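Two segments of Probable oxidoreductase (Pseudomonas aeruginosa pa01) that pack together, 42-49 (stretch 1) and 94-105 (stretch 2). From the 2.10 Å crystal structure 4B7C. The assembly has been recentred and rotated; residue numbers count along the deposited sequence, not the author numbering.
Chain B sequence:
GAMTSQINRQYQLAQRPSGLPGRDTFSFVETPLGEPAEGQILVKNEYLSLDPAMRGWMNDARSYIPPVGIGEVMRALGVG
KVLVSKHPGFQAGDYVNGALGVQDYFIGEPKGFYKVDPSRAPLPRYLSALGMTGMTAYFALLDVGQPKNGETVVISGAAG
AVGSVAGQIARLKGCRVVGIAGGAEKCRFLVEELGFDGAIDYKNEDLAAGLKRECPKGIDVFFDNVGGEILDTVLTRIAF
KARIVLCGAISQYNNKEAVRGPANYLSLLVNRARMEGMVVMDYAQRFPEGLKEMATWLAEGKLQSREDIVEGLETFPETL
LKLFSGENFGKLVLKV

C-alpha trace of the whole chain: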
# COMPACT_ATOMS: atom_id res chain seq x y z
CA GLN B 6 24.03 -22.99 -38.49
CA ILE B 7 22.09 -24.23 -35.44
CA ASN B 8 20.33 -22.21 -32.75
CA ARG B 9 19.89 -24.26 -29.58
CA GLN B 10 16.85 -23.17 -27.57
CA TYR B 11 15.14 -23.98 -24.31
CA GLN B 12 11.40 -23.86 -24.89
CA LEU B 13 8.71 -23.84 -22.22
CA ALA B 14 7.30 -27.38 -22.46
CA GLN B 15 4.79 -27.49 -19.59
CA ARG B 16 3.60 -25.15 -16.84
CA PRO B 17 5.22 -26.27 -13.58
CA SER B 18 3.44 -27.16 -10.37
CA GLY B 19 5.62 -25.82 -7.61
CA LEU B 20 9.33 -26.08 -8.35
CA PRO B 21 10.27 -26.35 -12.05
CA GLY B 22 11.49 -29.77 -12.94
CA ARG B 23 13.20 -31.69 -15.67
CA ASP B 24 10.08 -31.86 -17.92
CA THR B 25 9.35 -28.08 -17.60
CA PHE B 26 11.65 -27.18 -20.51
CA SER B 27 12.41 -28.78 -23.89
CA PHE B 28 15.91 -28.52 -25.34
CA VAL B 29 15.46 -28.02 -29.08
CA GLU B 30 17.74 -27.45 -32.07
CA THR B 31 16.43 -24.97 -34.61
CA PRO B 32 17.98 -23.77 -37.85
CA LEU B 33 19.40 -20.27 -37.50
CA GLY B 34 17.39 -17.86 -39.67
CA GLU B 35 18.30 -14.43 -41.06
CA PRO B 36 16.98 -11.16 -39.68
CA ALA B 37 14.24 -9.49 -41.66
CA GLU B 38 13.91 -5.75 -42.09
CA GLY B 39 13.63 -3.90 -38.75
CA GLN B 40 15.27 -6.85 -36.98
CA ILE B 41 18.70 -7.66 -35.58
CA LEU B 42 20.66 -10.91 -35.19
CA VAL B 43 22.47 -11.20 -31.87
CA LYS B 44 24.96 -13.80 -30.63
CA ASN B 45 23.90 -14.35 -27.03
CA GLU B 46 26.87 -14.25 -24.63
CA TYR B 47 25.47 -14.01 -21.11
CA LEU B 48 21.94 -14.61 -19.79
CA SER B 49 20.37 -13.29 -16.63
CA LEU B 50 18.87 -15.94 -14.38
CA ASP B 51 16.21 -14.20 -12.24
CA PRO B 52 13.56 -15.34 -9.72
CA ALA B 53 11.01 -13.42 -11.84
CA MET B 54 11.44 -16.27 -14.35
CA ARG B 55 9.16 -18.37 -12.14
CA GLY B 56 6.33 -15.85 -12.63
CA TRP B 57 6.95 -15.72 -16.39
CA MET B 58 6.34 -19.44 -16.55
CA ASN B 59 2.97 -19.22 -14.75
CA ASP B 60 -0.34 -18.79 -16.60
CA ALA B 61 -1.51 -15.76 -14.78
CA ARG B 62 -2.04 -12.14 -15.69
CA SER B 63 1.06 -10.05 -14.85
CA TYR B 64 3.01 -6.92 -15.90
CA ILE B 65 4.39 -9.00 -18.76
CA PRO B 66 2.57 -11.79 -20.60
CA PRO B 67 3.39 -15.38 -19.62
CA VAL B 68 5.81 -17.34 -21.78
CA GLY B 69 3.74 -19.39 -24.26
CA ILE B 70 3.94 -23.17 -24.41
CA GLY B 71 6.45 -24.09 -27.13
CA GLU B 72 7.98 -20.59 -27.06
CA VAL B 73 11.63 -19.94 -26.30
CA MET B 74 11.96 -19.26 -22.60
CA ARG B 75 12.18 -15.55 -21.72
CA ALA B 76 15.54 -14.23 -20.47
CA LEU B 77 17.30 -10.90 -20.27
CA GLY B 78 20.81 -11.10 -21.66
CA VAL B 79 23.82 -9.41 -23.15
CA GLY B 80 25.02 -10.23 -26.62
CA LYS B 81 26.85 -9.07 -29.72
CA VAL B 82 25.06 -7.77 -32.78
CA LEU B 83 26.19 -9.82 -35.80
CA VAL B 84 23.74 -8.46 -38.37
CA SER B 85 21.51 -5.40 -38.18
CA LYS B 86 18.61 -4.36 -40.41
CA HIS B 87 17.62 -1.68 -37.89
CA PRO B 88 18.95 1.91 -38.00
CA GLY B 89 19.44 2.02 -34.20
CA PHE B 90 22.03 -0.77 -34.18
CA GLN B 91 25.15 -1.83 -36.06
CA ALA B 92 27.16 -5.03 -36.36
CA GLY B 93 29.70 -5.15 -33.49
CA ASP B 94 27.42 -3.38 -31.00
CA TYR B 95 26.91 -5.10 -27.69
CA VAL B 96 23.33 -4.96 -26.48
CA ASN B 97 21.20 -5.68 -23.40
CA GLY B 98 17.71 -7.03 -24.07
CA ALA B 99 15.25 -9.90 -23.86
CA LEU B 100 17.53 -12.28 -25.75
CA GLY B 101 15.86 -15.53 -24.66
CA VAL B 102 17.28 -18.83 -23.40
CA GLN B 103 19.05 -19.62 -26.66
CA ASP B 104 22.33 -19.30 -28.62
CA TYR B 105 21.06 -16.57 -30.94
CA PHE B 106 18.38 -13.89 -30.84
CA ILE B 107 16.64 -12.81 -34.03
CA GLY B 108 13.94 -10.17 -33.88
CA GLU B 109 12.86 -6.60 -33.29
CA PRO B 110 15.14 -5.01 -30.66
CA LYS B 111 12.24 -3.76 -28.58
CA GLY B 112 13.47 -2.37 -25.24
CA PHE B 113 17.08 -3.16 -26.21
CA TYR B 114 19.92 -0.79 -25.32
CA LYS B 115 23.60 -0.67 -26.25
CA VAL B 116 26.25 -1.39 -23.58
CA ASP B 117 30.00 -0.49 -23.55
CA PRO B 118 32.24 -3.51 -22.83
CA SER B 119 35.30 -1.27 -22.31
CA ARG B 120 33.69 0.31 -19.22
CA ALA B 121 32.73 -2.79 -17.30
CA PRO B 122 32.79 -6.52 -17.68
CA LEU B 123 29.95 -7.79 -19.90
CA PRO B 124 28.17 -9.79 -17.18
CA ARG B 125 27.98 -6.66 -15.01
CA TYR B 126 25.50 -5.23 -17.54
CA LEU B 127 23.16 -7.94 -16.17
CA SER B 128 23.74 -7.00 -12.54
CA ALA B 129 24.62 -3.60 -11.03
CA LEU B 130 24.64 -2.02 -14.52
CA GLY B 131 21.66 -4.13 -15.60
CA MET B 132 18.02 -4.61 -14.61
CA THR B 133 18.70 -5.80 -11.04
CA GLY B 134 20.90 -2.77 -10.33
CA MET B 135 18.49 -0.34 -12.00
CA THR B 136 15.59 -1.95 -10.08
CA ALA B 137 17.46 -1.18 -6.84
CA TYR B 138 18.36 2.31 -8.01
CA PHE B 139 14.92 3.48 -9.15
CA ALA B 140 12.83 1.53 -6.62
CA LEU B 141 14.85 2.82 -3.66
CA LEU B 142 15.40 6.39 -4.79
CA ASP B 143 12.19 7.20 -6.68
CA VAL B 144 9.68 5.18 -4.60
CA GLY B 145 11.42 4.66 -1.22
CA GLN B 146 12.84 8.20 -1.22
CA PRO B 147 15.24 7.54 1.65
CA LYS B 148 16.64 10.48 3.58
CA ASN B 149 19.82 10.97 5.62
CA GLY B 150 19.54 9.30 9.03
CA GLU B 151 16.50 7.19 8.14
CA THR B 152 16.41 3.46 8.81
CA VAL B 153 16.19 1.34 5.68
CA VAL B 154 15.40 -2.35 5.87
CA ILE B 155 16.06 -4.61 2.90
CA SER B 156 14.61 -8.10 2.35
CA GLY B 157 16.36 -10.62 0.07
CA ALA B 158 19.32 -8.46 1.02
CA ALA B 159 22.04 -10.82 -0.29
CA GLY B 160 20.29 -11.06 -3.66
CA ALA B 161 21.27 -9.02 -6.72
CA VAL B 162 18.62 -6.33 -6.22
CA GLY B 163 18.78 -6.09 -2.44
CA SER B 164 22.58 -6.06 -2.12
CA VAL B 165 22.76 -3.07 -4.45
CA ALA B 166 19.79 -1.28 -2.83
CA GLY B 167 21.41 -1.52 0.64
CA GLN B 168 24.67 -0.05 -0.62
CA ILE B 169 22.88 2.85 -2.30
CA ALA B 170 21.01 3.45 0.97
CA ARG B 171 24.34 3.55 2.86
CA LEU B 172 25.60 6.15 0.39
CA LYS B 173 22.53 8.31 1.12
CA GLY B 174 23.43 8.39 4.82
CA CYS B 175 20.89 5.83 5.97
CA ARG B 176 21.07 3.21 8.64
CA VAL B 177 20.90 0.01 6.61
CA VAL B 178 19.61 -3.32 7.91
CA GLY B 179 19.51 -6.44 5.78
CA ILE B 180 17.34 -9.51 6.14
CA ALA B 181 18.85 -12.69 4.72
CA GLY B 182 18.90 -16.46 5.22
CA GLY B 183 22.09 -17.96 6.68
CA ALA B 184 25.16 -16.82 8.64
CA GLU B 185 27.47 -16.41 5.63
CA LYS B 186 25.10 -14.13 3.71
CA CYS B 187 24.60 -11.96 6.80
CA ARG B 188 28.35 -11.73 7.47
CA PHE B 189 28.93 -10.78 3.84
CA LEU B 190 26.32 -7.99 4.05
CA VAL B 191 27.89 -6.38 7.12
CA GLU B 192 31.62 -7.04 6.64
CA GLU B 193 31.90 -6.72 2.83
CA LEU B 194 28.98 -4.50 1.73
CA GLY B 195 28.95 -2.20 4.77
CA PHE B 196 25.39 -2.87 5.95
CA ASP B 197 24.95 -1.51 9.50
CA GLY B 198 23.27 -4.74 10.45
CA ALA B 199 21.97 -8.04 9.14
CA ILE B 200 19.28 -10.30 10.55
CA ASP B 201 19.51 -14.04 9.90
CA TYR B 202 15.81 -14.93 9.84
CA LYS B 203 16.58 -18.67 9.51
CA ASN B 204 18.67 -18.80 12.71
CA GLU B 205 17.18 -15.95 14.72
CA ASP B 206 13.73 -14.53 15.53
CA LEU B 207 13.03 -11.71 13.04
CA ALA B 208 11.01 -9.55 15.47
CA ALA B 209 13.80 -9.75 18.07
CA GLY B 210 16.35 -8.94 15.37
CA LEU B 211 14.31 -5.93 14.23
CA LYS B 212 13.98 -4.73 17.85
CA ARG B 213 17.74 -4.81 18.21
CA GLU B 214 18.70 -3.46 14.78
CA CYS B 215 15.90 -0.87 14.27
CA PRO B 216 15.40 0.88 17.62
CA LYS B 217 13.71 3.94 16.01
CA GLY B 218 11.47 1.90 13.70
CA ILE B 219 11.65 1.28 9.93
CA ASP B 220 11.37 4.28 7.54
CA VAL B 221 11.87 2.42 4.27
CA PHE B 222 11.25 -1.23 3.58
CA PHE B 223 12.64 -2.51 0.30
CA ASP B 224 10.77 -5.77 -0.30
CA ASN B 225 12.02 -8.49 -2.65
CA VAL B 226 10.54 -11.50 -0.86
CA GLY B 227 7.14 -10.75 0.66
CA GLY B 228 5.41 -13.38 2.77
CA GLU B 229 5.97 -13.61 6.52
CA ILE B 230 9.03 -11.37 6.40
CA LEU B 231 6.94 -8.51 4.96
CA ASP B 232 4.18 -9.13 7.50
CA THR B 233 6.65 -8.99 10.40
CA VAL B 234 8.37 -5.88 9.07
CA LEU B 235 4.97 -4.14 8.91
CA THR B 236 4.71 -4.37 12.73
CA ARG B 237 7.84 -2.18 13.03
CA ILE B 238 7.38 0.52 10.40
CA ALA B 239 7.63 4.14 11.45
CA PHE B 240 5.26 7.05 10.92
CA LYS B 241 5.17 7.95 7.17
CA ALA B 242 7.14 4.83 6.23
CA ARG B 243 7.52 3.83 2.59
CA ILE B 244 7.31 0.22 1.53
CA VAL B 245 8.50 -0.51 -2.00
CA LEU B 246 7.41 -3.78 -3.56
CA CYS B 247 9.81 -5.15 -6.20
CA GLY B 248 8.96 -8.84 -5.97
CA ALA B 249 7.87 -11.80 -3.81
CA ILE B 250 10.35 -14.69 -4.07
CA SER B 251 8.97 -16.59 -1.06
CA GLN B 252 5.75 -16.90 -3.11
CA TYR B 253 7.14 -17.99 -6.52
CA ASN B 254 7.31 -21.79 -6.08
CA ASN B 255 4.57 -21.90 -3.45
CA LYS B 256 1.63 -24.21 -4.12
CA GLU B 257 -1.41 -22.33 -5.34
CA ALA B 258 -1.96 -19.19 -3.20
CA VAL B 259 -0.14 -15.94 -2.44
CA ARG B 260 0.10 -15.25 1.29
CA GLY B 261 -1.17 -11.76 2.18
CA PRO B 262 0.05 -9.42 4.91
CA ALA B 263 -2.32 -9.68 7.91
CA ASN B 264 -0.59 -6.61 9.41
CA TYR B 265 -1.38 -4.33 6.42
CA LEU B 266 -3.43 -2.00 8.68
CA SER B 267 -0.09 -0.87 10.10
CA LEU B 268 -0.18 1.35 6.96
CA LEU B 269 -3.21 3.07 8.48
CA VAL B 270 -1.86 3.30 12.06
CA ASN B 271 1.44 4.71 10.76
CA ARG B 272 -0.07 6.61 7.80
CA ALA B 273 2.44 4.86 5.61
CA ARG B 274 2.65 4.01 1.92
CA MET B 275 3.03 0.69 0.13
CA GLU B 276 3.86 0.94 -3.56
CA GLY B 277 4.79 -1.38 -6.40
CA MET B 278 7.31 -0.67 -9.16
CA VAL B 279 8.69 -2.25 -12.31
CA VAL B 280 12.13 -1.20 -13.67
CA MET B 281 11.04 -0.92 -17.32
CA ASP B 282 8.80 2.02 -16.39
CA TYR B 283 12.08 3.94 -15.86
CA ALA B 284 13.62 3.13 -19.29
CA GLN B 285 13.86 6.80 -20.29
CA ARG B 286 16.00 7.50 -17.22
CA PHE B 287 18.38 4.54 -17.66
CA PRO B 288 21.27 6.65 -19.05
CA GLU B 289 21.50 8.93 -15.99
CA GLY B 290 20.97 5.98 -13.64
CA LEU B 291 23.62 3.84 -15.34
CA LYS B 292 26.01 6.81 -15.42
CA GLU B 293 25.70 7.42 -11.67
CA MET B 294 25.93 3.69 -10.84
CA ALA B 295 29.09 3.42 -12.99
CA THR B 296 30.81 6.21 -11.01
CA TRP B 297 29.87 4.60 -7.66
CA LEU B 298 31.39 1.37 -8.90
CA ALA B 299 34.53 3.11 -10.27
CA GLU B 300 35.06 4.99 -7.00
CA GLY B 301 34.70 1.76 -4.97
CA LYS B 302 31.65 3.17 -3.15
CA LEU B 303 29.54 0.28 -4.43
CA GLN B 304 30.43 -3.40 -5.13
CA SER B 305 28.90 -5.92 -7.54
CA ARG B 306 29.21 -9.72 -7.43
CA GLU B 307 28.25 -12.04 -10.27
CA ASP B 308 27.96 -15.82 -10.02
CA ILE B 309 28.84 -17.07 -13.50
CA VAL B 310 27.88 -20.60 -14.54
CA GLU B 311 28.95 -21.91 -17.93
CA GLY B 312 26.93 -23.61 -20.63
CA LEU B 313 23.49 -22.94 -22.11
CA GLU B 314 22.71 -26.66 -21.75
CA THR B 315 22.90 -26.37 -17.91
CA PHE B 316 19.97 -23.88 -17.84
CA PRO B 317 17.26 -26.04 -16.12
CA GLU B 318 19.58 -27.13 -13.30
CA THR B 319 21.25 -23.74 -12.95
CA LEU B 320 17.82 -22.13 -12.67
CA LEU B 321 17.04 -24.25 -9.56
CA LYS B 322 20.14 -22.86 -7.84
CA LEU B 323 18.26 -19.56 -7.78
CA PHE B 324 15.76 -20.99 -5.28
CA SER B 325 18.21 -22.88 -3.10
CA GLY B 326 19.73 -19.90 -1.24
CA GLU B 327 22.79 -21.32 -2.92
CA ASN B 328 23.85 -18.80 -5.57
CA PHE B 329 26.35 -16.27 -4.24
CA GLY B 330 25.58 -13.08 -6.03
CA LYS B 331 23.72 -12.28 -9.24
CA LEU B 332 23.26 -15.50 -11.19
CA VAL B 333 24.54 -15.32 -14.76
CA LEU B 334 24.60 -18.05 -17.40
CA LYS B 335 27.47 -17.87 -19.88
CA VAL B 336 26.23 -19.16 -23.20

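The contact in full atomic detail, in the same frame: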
# COMPACT_ATOMS: atom_id res chain seq x y z
N LEU B 42 20.17 -9.57 -35.55
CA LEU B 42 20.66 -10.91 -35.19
C LEU B 42 21.75 -10.73 -34.16
O LEU B 42 22.77 -10.06 -34.42
CB LEU B 42 21.19 -11.68 -36.41
CG LEU B 42 22.08 -12.92 -36.14
CD1 LEU B 42 21.34 -13.97 -35.34
CD2 LEU B 42 22.67 -13.54 -37.40
N VAL B 43 21.55 -11.33 -32.99
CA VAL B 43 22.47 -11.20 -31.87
C VAL B 43 23.01 -12.56 -31.44
O VAL B 43 22.26 -13.53 -31.31
CB VAL B 43 21.80 -10.56 -30.64
CG1 VAL B 43 22.73 -10.61 -29.44
CG2 VAL B 43 21.37 -9.12 -30.92
N LYS B 44 24.33 -12.63 -31.25
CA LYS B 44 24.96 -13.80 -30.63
C LYS B 44 24.87 -13.62 -29.13
O LYS B 44 25.49 -12.71 -28.57
CB LYS B 44 26.42 -13.97 -31.06
CG LYS B 44 27.14 -15.10 -30.32
CD LYS B 44 26.60 -16.48 -30.69
CE LYS B 44 26.98 -17.58 -29.68
NZ LYS B 44 25.98 -17.76 -28.57
N ASN B 45 24.08 -14.46 -28.47
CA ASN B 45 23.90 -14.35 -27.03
C ASN B 45 25.17 -14.79 -26.30
O ASN B 45 25.72 -15.85 -26.58
CB ASN B 45 22.69 -15.16 -26.56
CG ASN B 45 21.38 -14.66 -27.14
OD1 ASN B 45 21.32 -13.58 -27.76
ND2 ASN B 45 20.30 -15.42 -26.92
N GLU B 46 25.62 -13.97 -25.35
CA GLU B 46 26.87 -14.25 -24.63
C GLU B 46 26.64 -14.60 -23.16
O GLU B 46 27.22 -15.56 -22.65
CB GLU B 46 27.83 -13.07 -24.74
CG GLU B 46 28.41 -12.87 -26.15
CD GLU B 46 29.88 -12.49 -26.23
OE1 GLU B 46 30.51 -12.16 -25.17
OE2 GLU B 46 30.40 -12.54 -27.39
N TYR B 47 25.82 -13.79 -22.50
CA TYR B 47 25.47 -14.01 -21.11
C TYR B 47 23.97 -13.80 -20.91
O TYR B 47 23.39 -12.86 -21.44
CB TYR B 47 26.21 -13.07 -20.20
CG TYR B 47 27.70 -13.26 -20.20
CD1 TYR B 47 28.30 -14.16 -19.31
CD2 TYR B 47 28.51 -12.55 -21.07
CE1 TYR B 47 29.67 -14.34 -19.30
CE2 TYR B 47 29.88 -12.72 -21.07
CZ TYR B 47 30.46 -13.61 -20.18
OH TYR B 47 31.81 -13.79 -20.17
N LEU B 48 23.36 -14.69 -20.12
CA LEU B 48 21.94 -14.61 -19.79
C LEU B 48 21.72 -14.41 -18.31
O LEU B 48 22.45 -14.94 -17.48
CB LEU B 48 21.21 -15.87 -20.22
CG LEU B 48 21.29 -16.20 -21.71
CD1 LEU B 48 20.57 -17.51 -21.96
CD2 LEU B 48 20.75 -15.08 -22.61
N SER B 49 20.73 -13.58 -18.00
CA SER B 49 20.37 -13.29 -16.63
C SER B 49 19.39 -14.36 -16.13
O SER B 49 18.34 -14.58 -16.71
CB SER B 49 19.72 -11.92 -16.50
OG SER B 49 19.25 -11.73 -15.17
N ASP B 94 28.05 -3.90 -32.23
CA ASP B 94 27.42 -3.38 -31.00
C ASP B 94 27.18 -4.52 -30.03
O ASP B 94 26.79 -5.62 -30.43
CB ASP B 94 26.07 -2.70 -31.27
CG ASP B 94 26.20 -1.35 -31.96
OD1 ASP B 94 27.33 -0.81 -32.04
OD2 ASP B 94 25.16 -0.83 -32.43
N TYR B 95 27.39 -4.24 -28.75
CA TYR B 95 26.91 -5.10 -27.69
C TYR B 95 25.62 -4.51 -27.13
O TYR B 95 25.53 -3.31 -26.89
CB TYR B 95 27.94 -5.28 -26.57
CG TYR B 95 29.07 -6.18 -26.98
CD1 TYR B 95 30.14 -5.68 -27.73
CD2 TYR B 95 29.08 -7.53 -26.65
CE1 TYR B 95 31.19 -6.49 -28.13
CE2 TYR B 95 30.12 -8.35 -27.05
CZ TYR B 95 31.17 -7.82 -27.79
OH TYR B 95 32.22 -8.63 -28.17
N VAL B 96 24.64 -5.38 -26.92
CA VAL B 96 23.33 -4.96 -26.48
C VAL B 96 22.83 -5.74 -25.26
O VAL B 96 23.22 -6.90 -25.04
CB VAL B 96 22.27 -5.08 -27.60
CG1 VAL B 96 22.57 -4.14 -28.74
CG2 VAL B 96 22.14 -6.52 -28.13
N ASN B 97 21.98 -5.08 -24.48
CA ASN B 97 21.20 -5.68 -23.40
C ASN B 97 19.76 -5.74 -23.86
O ASN B 97 19.24 -4.78 -24.42
CB ASN B 97 21.30 -4.85 -22.12
CG ASN B 97 20.42 -5.38 -20.99
OD1 ASN B 97 19.19 -5.42 -21.10
ND2 ASN B 97 21.04 -5.74 -19.87
N GLY B 98 19.11 -6.87 -23.66
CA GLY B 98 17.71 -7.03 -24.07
C GLY B 98 17.16 -8.39 -23.72
O GLY B 98 17.85 -9.21 -23.11
N ALA B 99 15.90 -8.61 -24.08
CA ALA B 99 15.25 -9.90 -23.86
C ALA B 99 15.73 -10.84 -24.95
O ALA B 99 15.09 -10.98 -25.99
CB ALA B 99 13.71 -9.76 -23.89
N LEU B 100 16.87 -11.46 -24.72
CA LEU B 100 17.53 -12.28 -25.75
C LEU B 100 17.03 -13.73 -25.81
O LEU B 100 17.24 -14.43 -26.79
CB LEU B 100 19.05 -12.29 -25.53
CG LEU B 100 19.74 -10.92 -25.63
CD1 LEU B 100 21.26 -11.03 -25.44
CD2 LEU B 100 19.41 -10.22 -26.95
N GLY B 101 16.42 -14.18 -24.72
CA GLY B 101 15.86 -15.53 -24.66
C GLY B 101 16.89 -16.59 -24.28
O GLY B 101 18.10 -16.37 -24.42
N VAL B 102 16.40 -17.74 -23.81
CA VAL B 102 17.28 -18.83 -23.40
C VAL B 102 17.66 -19.62 -24.64
O VAL B 102 17.10 -20.68 -24.94
CB VAL B 102 16.66 -19.75 -22.34
CG1 VAL B 102 17.66 -20.84 -21.95
CG2 VAL B 102 16.27 -18.96 -21.09
N GLN B 103 18.64 -19.08 -25.37
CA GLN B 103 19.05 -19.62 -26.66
C GLN B 103 20.43 -19.09 -27.07
O GLN B 103 20.97 -18.19 -26.44
CB GLN B 103 18.03 -19.26 -27.74
CG GLN B 103 17.77 -17.77 -27.87
CD GLN B 103 16.66 -17.44 -28.82
OE1 GLN B 103 16.27 -18.24 -29.68
NE2 GLN B 103 16.13 -16.22 -28.67
N ASP B 104 21.00 -19.70 -28.11
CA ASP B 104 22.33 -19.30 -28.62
C ASP B 104 22.27 -17.95 -29.33
O ASP B 104 23.18 -17.13 -29.19
CB ASP B 104 22.87 -20.32 -29.63
CG ASP B 104 23.37 -21.60 -28.97
OD1 ASP B 104 24.09 -21.53 -27.95
OD2 ASP B 104 23.02 -22.69 -29.48
N TYR B 105 21.21 -17.75 -30.10
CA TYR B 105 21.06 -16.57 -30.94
C TYR B 105 19.68 -15.96 -30.80
O TYR B 105 18.69 -16.69 -30.72
CB TYR B 105 21.23 -16.92 -32.42
CG TYR B 105 22.59 -17.44 -32.80
CD1 TYR B 105 23.60 -16.56 -33.20
CD2 TYR B 105 22.87 -18.80 -32.79
CE1 TYR B 105 24.85 -17.02 -33.56
CE2 TYR B 105 24.12 -19.27 -33.14
CZ TYR B 105 25.11 -18.38 -33.54
OH TYR B 105 26.35 -18.84 -33.88

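Residues 42-49 form a continuous strand that begins earlier in the chain, whereas 94-105 follow a more irregular path: a short strand starting at Tyr95, a corner at Gly98, and a loop that leads back into extended structure at Tyr105. The two backbones meet in sheet register at one place, where Lys44 and Tyr105 form an antiparallel, non-hydrogen-bonded pair with their CA atoms 4.8 Å apart. Beside this pair, the amide N of Asn45 donates a hydrogen bond to the carbonyl O of Asp104 (2.9 Å), and the CA of Tyr105 lies 3.3 Å from the O of Val43 in a CA-H...O contact. Further along, the backbones diverge, and the CA atoms of Leu48 and Val102 are 7.2 Å apart.

Side chains bridge the wider part of the interface. Asn45 points toward the loop, and its amide group takes the place of a continued backbone ladder: ND2 donates to the O of Gln103 (2.9 Å) and to the O of Leu100 (3.2 Å), tying together two carbonyls of the same turn. The loop reinforces this arrangement itself, since NE2 of Gln103 also donates to the O of Leu100 (2.8 Å). Gly101 suits the turn, having a positive phi; a CB at this position would also clash with NE2 of Gln103. The cost of placing Asn45 here is that its OD1, buried by the contact, finds no polar partner.

Lys44 and Tyr105 project from the same face of the sheet. The aliphatic part of the lysine packs against the tyrosine ring, with CD 3.4 Å from CE1 of Tyr105, while the ammonium NZ curls back to donate to the O of Asp104 (2.9 Å) and to the O of its neighbour Asn45 (2.8 Å). The carbonyl of Asp104 thus accepts from both the Asn45 amide and the Lys44 side chain. Leu42 adds an apolar contact to the same ring, its CD1 lying 4.0 Å from CD1 of Tyr105.

Apolar packing fills the remaining space. Val43 reaches both arms of stretch 2: its CG2 lies 3.9 Å from CG2 of Val96 on the short strand, and its CG1 lies 4.2 Å from CD2 of Leu100 beyond the corner. Leu48 points toward the loop, where its CD1 approaches the CA of Val102 at 3.8 Å and its CD2 the CB of Leu100 at 4.4 Å. Leu100 therefore contributes to both halves of the contact, offering its side chain to these hydrophobic neighbours and its carbonyl to Asn45.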